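Local structure of putative hexose oxidase (Nonomuraea sp. ATCC 39727, 5AWV) at residues A382-E385 / N386-M390. The protein carries a covalently attached FAD and probably oxidises a hexose-derived sugar of teicoplanin-type glycopeptide antibiotics. Residues are numbered along the deposited sequence; the frame is centred on the assembly and turned at random.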
loop_
_atom_site.group_PDB
_atom_site.type_symbol
_atom_site.label_atom_id
_atom_site.label_comp_id
_atom_site.label_asym_id
_atom_site.label_seq_id
_atom_site.Cartn_x
_atom_site.Cartn_y
_atom_site.Cartn_z
ATOM N N ALA A 382 25.267 14.562 7.033
ATOM C CA ALA A 382 24.127 14.646 7.943
ATOM C C ALA A 382 23.558 13.288 8.292
ATOM O O ALA A 382 23.257 13.041 9.464
ATOM C CB ALA A 382 23.055 15.543 7.374
ATOM N N VAL A 383 23.484 12.376 7.305
ATOM C CA VAL A 383 23.052 11.036 7.637
ATOM C C VAL A 383 24.024 10.354 8.669
ATOM O O VAL A 383 23.602 9.728 9.660
ATOM C CB VAL A 383 22.930 10.174 6.366
ATOM C CG1 VAL A 383 22.699 8.763 6.699
ATOM C CG2 VAL A 383 21.818 10.704 5.436
ATOM N N TYR A 384 25.330 10.400 8.349
ATOM C CA TYR A 384 26.346 9.769 9.253
ATOM C C TYR A 384 26.211 10.317 10.634
ATOM O O TYR A 384 26.201 9.541 11.562
ATOM C CB TYR A 384 27.749 9.983 8.748
ATOM C CG TYR A 384 28.750 9.200 9.539
ATOM C CD1 TYR A 384 28.799 7.848 9.415
ATOM C CD2 TYR A 384 29.657 9.823 10.423
ATOM C CE1 TYR A 384 29.685 7.071 10.099
ATOM C CE2 TYR A 384 30.569 9.046 11.133
ATOM C CZ TYR A 384 30.556 7.684 10.970
ATOM O OH TYR A 384 31.373 6.837 11.621
ATOM N N GLU A 385 26.142 11.632 10.760
ATOM C CA GLU A 385 26.082 12.290 12.034
ATOM C C GLU A 385 24.897 11.839 12.864
ATOM O O GLU A 385 25.056 11.473 14.020
ATOM C CB GLU A 385 26.111 13.824 11.870
ATOM C CG GLU A 385 25.588 14.717 13.026
ATOM C CD GLU A 385 26.111 14.380 14.407
ATOM O OE1 GLU A 385 25.427 14.708 15.438
ATOM O OE2 GLU A 385 27.233 13.785 14.472
ATOM N N ASN A 386 23.669 11.856 12.293
ATOM C CA ASN A 386 22.535 11.415 13.059
ATOM C C ASN A 386 22.510 9.911 13.320
ATOM O O ASN A 386 22.084 9.410 14.413
ATOM C CB ASN A 386 21.248 12.005 12.360
ATOM C CG ASN A 386 21.166 13.480 12.459
ATOM O OD1 ASN A 386 20.697 13.994 13.453
ATOM N ND2 ASN A 386 21.610 14.198 11.478
ATOM N N MET A 387 22.998 9.106 12.372
ATOM C CA MET A 387 22.992 7.666 12.576
ATOM C C MET A 387 24.019 7.182 13.648
ATOM O O MET A 387 23.915 6.059 14.113
ATOM C CB MET A 387 23.288 6.916 11.253
ATOM C CG MET A 387 22.124 6.837 10.247
ATOM S SD MET A 387 20.584 6.235 10.934
ATOM C CE MET A 387 21.092 4.610 11.468
ATOM N N THR A 388 25.048 7.984 13.901
ATOM C CA THR A 388 26.039 7.667 14.914
ATOM C C THR A 388 25.746 8.294 16.257
ATOM O O THR A 388 26.511 8.059 17.184
ATOM C CB THR A 388 27.469 8.035 14.429
ATOM O OG1 THR A 388 27.545 9.376 13.966
ATOM C CG2 THR A 388 27.842 7.154 13.362
ATOM N N HIS A 389 24.645 9.043 16.376
ATOM C CA HIS A 389 24.189 9.711 17.598
ATOM C C HIS A 389 22.723 9.438 17.874
ATOM O O HIS A 389 21.832 10.271 17.728
ATOM C CB HIS A 389 24.584 11.164 17.532
ATOM C CG HIS A 389 26.089 11.274 17.511
ATOM N ND1 HIS A 389 26.810 11.582 16.370
ATOM C CD2 HIS A 389 27.009 10.929 18.460
ATOM C CE1 HIS A 389 28.109 11.501 16.643
ATOM N NE2 HIS A 389 28.255 11.122 17.908
ATOM N N MET A 390 22.506 8.188 18.231
ATOM C CA MET A 390 21.154 7.665 18.442
ATOM C C MET A 390 21.035 6.963 19.785
ATOM O O MET A 390 20.509 5.854 19.905
ATOM C CB MET A 390 20.735 6.798 17.217
ATOM C CG MET A 390 21.457 5.516 16.936
ATOM S SD MET A 390 21.101 5.038 15.178
ATOM C CE MET A 390 19.568 4.259 15.448
#
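At the C-terminal end of helix 377-387, side chains fold back onto carbonyls of the preceding turn. Thr388 turns back on Tyr384: its OG1 donates to Tyr384 O at 2.8 Å, while its backbone N reaches the same oxygen from the opposite face of the carbonyl plane, in a bent bond (138° at the hydrogen). With OG1 placed between the backbone N and the carbonyl carbon (chi1 52°), the methyl CG2 is left to sit over one face of the tyrosine ring, a CH-pi contact 3.8 Å from the centroid and displaced toward the rim. One residue on, the His389 ring turns back to the carbonyl of Glu385: ND1 donates to Glu385 O at 2.9 Å, in the carbonyl plane. The Glu385 side chain, bent at chi2, brings OE2 to 2.9 Å from the same ND1, the carboxylate and ring planes 31° apart. Like Tyr384 O, Ala382 O accepts two bonds from opposite faces of its plane, from Asn386 N in a nearly straight bond and from Asn386 ND2 at 2.8 Å. The amide of Asn386 is further anchored to helix 438-452, OD1 by Lys447 and ND2 by Asp451. Val383 and Met387 lie side by side and also meet that helix, at Val452 and Trp444; on helix 264-280, Phe267 meets both Val383 and the Tyr384 ring, and Tyr384 also touches Glu264.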